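Local coordinates for computational Design of Enzyme (Synthetic construct, PDB 3TP4), which is a computationally designed enzyme on a glycosyl hydrolase family 26 scaffold, probably built to carry an activated serine in a catalytic triad, at residues G221-Y234 with A262-K276. Numbering follows the deposited sequence.
Sequences GGFGGNRDVYLRTY and ADLRMIAEIADEKGK
In this TIM-barrel domain, a glycine-rich turn and the short helix 227-230 pack against the outer helix 254-274, and the Asp263 carboxylate takes up backbone N-H groups of the turn. Its OD2 accepts Phe223 N on the syn lone pair at 2.8 Å, almost straight (171°), while OD1 receives Gly225 N at 2.7 Å, nearly along its C-O axis. The type I' turn from Phe223 to Asn226 is thus held from the helix side, and Asn226 closes it with both N and ND2 on Phe223 O.

Next along, selenomethionine Met266 sets SE against Gly225 C, and the bend at chi3 (67°) carries CE to Tyr230 CG at 3.5 Å. Ile267 CG2 and Ile270 CD1 meet the same ring obliquely. Arg227 runs between Met266, Glu269, Ile270 and Glu273, with Ile270 CG1 over one guanidinium face and salt bridges at its edge: NH2 hydrogen-bonds to Glu273 OE1 at a short modelled 2.5 Å, and NH1 pairs with Glu269 OE1 at 3.5 Å, a water bridging the two. Cutting Arg227 back to an alanine is likely to leave Glu269 and Glu273 without their mate here and open a gap over Ile270 CG1.

Beyond, Tyr234 OH lies beside Lys274 CD and Lys276 CE and hydrogen-bonds to Asp237 OD1, which also salt-bridges Lys274. Beneath, Tyr230 OH hydrogen-bonds to Gly244 O; in barrel strand 242-249 Leu243 touches Tyr230 and Leu245 touches Asp263, while helix 184-188 borders Phe223.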
loop_
_atom_site.group_PDB
_atom_site.type_symbol
_atom_site.label_atom_id
_atom_site.label_comp_id
_atom_site.label_asym_id
_atom_site.label_seq_id
_atom_site.Cartn_x
_atom_site.Cartn_y
_atom_site.Cartn_z
ATOM N N GLY A 221 8.311 -3.364 9.722
ATOM C CA GLY A 221 9.290 -2.511 10.377
ATOM C C GLY A 221 10.303 -3.280 11.200
ATOM O O GLY A 221 10.225 -4.505 11.311
ATOM N N GLY A 222 11.250 -2.547 11.784
ATOM C CA GLY A 222 12.301 -3.134 12.590
ATOM C C GLY A 222 13.273 -3.930 11.749
ATOM O O GLY A 222 13.489 -5.116 12.002
ATOM N N PHE A 223 13.866 -3.279 10.754
ATOM C CA PHE A 223 14.796 -3.948 9.851
ATOM C C PHE A 223 16.262 -3.736 10.204
ATOM O O PHE A 223 17.138 -4.382 9.632
ATOM C CB PHE A 223 14.508 -3.537 8.392
ATOM C CG PHE A 223 13.138 -3.949 7.926
ATOM C CD1 PHE A 223 12.871 -5.275 7.621
ATOM C CD2 PHE A 223 12.109 -3.018 7.825
ATOM C CE1 PHE A 223 11.604 -5.671 7.211
ATOM C CE2 PHE A 223 10.841 -3.404 7.420
ATOM C CZ PHE A 223 10.583 -4.730 7.108
ATOM N N GLY A 224 16.537 -2.840 11.154
ATOM C CA GLY A 224 17.914 -2.543 11.517
ATOM C C GLY A 224 18.625 -1.882 10.354
ATOM O O GLY A 224 19.857 -1.941 10.222
ATOM N N GLY A 225 17.835 -1.256 9.491
ATOM C CA GLY A 225 18.379 -0.565 8.336
ATOM C C GLY A 225 18.975 -1.499 7.308
ATOM O O GLY A 225 19.762 -1.061 6.463
ATOM N N ASN A 226 18.594 -2.778 7.366
ATOM C CA ASN A 226 19.121 -3.783 6.436
ATOM C C ASN A 226 18.290 -3.880 5.159
ATOM O O ASN A 226 17.181 -4.403 5.173
ATOM C CB ASN A 226 19.250 -5.151 7.121
ATOM C CG ASN A 226 20.302 -5.142 8.237
ATOM O OD1 ASN A 226 21.494 -5.030 7.963
ATOM N ND2 ASN A 226 19.858 -5.255 9.496
ATOM N N ARG A 227 18.846 -3.388 4.052
ATOM C CA ARG A 227 18.070 -3.191 2.831
ATOM C C ARG A 227 17.554 -4.468 2.204
ATOM O O ARG A 227 16.429 -4.499 1.722
ATOM C CB ARG A 227 18.855 -2.372 1.799
ATOM C CG ARG A 227 18.864 -0.883 2.124
ATOM C CD ARG A 227 20.050 -0.135 1.528
ATOM N NE ARG A 227 19.875 0.204 0.121
ATOM C CZ ARG A 227 19.958 1.438 -0.373
ATOM N NH1 ARG A 227 20.202 2.469 0.423
ATOM N NH2 ARG A 227 19.795 1.640 -1.669
ATOM N N ASP A 228 18.373 -5.518 2.202
ATOM C CA ASP A 228 17.972 -6.770 1.573
ATOM C C ASP A 228 16.820 -7.432 2.312
ATOM O O ASP A 228 15.996 -8.100 1.699
ATOM C CB ASP A 228 19.165 -7.733 1.448
ATOM C CG ASP A 228 20.235 -7.209 0.516
ATOM O OD1 ASP A 228 19.910 -6.380 -0.367
ATOM O OD2 ASP A 228 21.402 -7.626 0.666
ATOM N N VAL A 229 16.750 -7.245 3.625
ATOM C CA VAL A 229 15.613 -7.757 4.375
ATOM C C VAL A 229 14.347 -6.931 4.040
ATOM O O VAL A 229 13.273 -7.473 3.757
ATOM C CB VAL A 229 15.906 -7.756 5.891
ATOM C CG1 VAL A 229 14.716 -8.275 6.665
ATOM C CG2 VAL A 229 17.169 -8.594 6.188
ATOM N N TYR A 230 14.489 -5.611 4.057
ATOM C CA TYR A 230 13.392 -4.717 3.692
ATOM C C TYR A 230 12.863 -5.012 2.287
ATOM O O TYR A 230 11.646 -5.021 2.053
ATOM C CB TYR A 230 13.882 -3.263 3.760
ATOM C CG TYR A 230 12.842 -2.215 3.356
ATOM C CD1 TYR A 230 11.811 -1.857 4.215
ATOM C CD2 TYR A 230 12.916 -1.580 2.121
ATOM C CE1 TYR A 230 10.859 -0.887 3.856
ATOM C CE2 TYR A 230 11.979 -0.611 1.750
ATOM C CZ TYR A 230 10.957 -0.272 2.622
ATOM O OH TYR A 230 10.039 0.693 2.257
ATOM N N LEU A 231 13.768 -5.268 1.351
ATOM C CA LEU A 231 13.349 -5.470 -0.041
ATOM C C LEU A 231 12.918 -6.888 -0.413
ATOM O O LEU A 231 12.601 -7.141 -1.572
ATOM C CB LEU A 231 14.440 -5.012 -1.006
ATOM C CG LEU A 231 14.783 -3.527 -0.924
ATOM C CD1 LEU A 231 16.033 -3.256 -1.754
ATOM C CD2 LEU A 231 13.602 -2.665 -1.383
ATOM N N ARG A 232 12.889 -7.805 0.550
ATOM C CA ARG A 232 12.542 -9.198 0.238
ATOM C C ARG A 232 11.260 -9.327 -0.591
ATOM O O ARG A 232 11.208 -10.103 -1.547
ATOM C CB ARG A 232 12.444 -10.052 1.512
ATOM C CG ARG A 232 13.730 -10.820 1.823
ATOM C CD ARG A 232 13.797 -11.315 3.277
ATOM N NE ARG A 232 13.131 -12.601 3.464
ATOM C CZ ARG A 232 13.190 -13.326 4.581
ATOM N NH1 ARG A 232 13.890 -12.897 5.626
ATOM N NH2 ARG A 232 12.546 -14.489 4.652
ATOM N N THR A 233 10.234 -8.555 -0.232
ATOM C CA THR A 233 8.930 -8.685 -0.864
ATOM C C THR A 233 8.599 -7.539 -1.827
ATOM O O THR A 233 7.446 -7.380 -2.236
ATOM C CB THR A 233 7.811 -8.793 0.204
ATOM O OG1 THR A 233 7.701 -7.557 0.927
ATOM C CG2 THR A 233 8.126 -9.929 1.196
ATOM N N TYR A 234 9.607 -6.749 -2.189
ATOM C CA TYR A 234 9.410 -5.578 -3.040
ATOM C C TYR A 234 8.836 -5.949 -4.411
ATOM O O TYR A 234 9.416 -6.754 -5.124
ATOM C CB TYR A 234 10.745 -4.873 -3.234
ATOM C CG TYR A 234 10.675 -3.606 -4.059
ATOM C CD1 TYR A 234 9.799 -2.578 -3.716
ATOM C CD2 TYR A 234 11.512 -3.420 -5.158
ATOM C CE1 TYR A 234 9.745 -1.410 -4.459
ATOM C CE2 TYR A 234 11.469 -2.249 -5.906
ATOM C CZ TYR A 234 10.577 -1.251 -5.551
ATOM O OH TYR A 234 10.523 -0.088 -6.282
ATOM N N ALA A 262 17.326 4.521 11.829
ATOM C CA ALA A 262 18.042 3.758 10.797
ATOM C C ALA A 262 17.111 3.300 9.662
ATOM O O ALA A 262 17.447 3.425 8.481
ATOM C CB ALA A 262 18.763 2.559 11.415
ATOM N N ASP A 263 15.945 2.768 10.020
ATOM C CA ASP A 263 14.965 2.355 9.019
ATOM C C ASP A 263 14.392 3.538 8.238
ATOM O O ASP A 263 14.192 3.448 7.031
ATOM C CB ASP A 263 13.809 1.582 9.660
ATOM C CG ASP A 263 14.182 0.140 10.000
ATOM O OD1 ASP A 263 15.273 -0.309 9.599
ATOM O OD2 ASP A 263 13.366 -0.540 10.657
ATOM N N LEU A 264 14.102 4.637 8.929
ATOM C CA LEU A 264 13.567 5.804 8.231
ATOM C C LEU A 264 14.596 6.385 7.264
ATOM O O LEU A 264 14.246 6.831 6.166
ATOM C CB LEU A 264 13.027 6.858 9.223
ATOM C CG LEU A 264 11.708 6.496 9.929
ATOM C CD1 LEU A 264 11.343 7.501 11.019
ATOM C CD2 LEU A 264 10.547 6.372 8.934
ATOM N N ARG A 265 15.867 6.368 7.656
ATOM C CA ARG A 265 16.923 6.805 6.751
ATOM C C ARG A 265 16.943 5.901 5.543
ATOM O O ARG A 265 17.025 6.358 4.405
ATOM C CB ARG A 265 18.301 6.743 7.415
ATOM C CG ARG A 265 18.586 7.856 8.414
ATOM C CD ARG A 265 19.999 7.706 8.984
ATOM N NE ARG A 265 21.015 7.773 7.940
ATOM C CZ ARG A 265 21.674 8.882 7.615
ATOM N NH1 ARG A 265 21.415 10.014 8.252
ATOM N NH2 ARG A 265 22.597 8.864 6.658
HETATM N N MSE A 266 16.897 4.600 5.806
HETATM C CA MSE A 266 16.970 3.618 4.738
HETATM C C MSE A 266 15.872 3.798 3.700
HETATM O O MSE A 266 16.147 3.825 2.498
HETATM C CB MSE A 266 16.883 2.211 5.320
HETATM C CG MSE A 266 16.836 1.140 4.266
HETATM SE SE MSE A 266 16.456 -0.573 5.108
HETATM C CE MSE A 266 14.606 -0.271 5.723
ATOM N N ILE A 267 14.620 3.897 4.140
ATOM C CA ILE A 267 13.554 4.024 3.155
ATOM C C ILE A 267 13.646 5.323 2.345
ATOM O O ILE A 267 13.326 5.332 1.163
ATOM C CB ILE A 267 12.135 3.814 3.744
ATOM C CG1 ILE A 267 11.711 4.978 4.639
ATOM C CG2 ILE A 267 12.048 2.469 4.491
ATOM C CD1 ILE A 267 10.231 4.883 5.037
ATOM N N ALA A 268 14.062 6.413 2.991
ATOM C CA ALA A 268 14.248 7.688 2.307
ATOM C C ALA A 268 15.346 7.557 1.252
ATOM O O ALA A 268 15.238 8.111 0.160
ATOM C CB ALA A 268 14.614 8.784 3.307
ATOM N N GLU A 269 16.406 6.828 1.599
ATOM C CA GLU A 269 17.534 6.642 0.692
ATOM C C GLU A 269 17.107 5.824 -0.515
ATOM O O GLU A 269 17.444 6.157 -1.653
ATOM C CB GLU A 269 18.687 5.945 1.408
ATOM C CG GLU A 269 19.492 6.853 2.325
ATOM C CD GLU A 269 20.500 6.085 3.170
ATOM O OE1 GLU A 269 20.616 4.850 3.007
ATOM O OE2 GLU A 269 21.171 6.721 4.005
ATOM N N ILE A 270 16.358 4.753 -0.267
ATOM C CA ILE A 270 15.880 3.911 -1.368
ATOM C C ILE A 270 14.928 4.697 -2.267
ATOM O O ILE A 270 15.032 4.659 -3.500
ATOM C CB ILE A 270 15.201 2.629 -0.838
ATOM C CG1 ILE A 270 16.229 1.766 -0.098
ATOM C CG2 ILE A 270 14.567 1.848 -1.986
ATOM C CD1 ILE A 270 15.627 0.618 0.686
ATOM N N ALA A 271 13.997 5.416 -1.642
ATOM C CA ALA A 271 13.096 6.286 -2.381
ATOM C C ALA A 271 13.899 7.270 -3.246
ATOM O O ALA A 271 13.683 7.368 -4.458
ATOM C CB ALA A 271 12.153 7.041 -1.408
ATOM N N ASP A 272 14.823 7.993 -2.626
ATOM C CA ASP A 272 15.630 8.972 -3.366
ATOM C C ASP A 272 16.344 8.350 -4.561
ATOM O O ASP A 272 16.366 8.928 -5.647
ATOM C CB ASP A 272 16.639 9.664 -2.451
ATOM C CG ASP A 272 15.980 10.642 -1.492
ATOM O OD1 ASP A 272 14.770 10.933 -1.665
ATOM O OD2 ASP A 272 16.671 11.119 -0.569
ATOM N N GLU A 273 16.925 7.169 -4.372
ATOM C CA GLU A 273 17.635 6.519 -5.474
ATOM C C GLU A 273 16.689 6.130 -6.604
ATOM O O GLU A 273 17.071 6.143 -7.772
ATOM C CB GLU A 273 18.400 5.301 -4.971
ATOM C CG GLU A 273 19.507 5.683 -4.012
ATOM C CD GLU A 273 19.974 4.521 -3.166
ATOM O OE1 GLU A 273 19.606 3.367 -3.490
ATOM O OE2 GLU A 273 20.704 4.768 -2.177
ATOM N N LYS A 274 15.443 5.811 -6.267
ATOM C CA LYS A 274 14.499 5.360 -7.290
ATOM C C LYS A 274 13.665 6.502 -7.857
ATOM O O LYS A 274 12.896 6.303 -8.790
ATOM C CB LYS A 274 13.589 4.249 -6.746
ATOM C CG LYS A 274 14.353 2.951 -6.384
ATOM C CD LYS A 274 13.443 1.933 -5.706
ATOM C CE LYS A 274 14.179 0.619 -5.419
ATOM N NZ LYS A 274 14.658 -0.029 -6.670
ATOM N N GLY A 275 13.822 7.695 -7.293
ATOM C CA GLY A 275 13.002 8.831 -7.680
ATOM C C GLY A 275 11.568 8.638 -7.215
ATOM O O GLY A 275 10.627 9.075 -7.870
ATOM N N LYS A 276 11.405 7.959 -6.084
ATOM C CA LYS A 276 10.084 7.673 -5.540
ATOM C C LYS A 276 9.847 8.440 -4.243
ATOM O O LYS A 276 10.692 9.219 -3.803
ATOM C CB LYS A 276 9.923 6.164 -5.301
ATOM C CG LYS A 276 9.946 5.334 -6.609
ATOM C CD LYS A 276 9.706 3.849 -6.339
ATOM C CE LYS A 276 9.798 3.025 -7.642
ATOM N NZ LYS A 276 8.873 3.570 -8.671
HETATM O O HOH W 1 15.459 -1.145 13.193
HETATM O O HOH W 2 20.373 2.372 3.406
#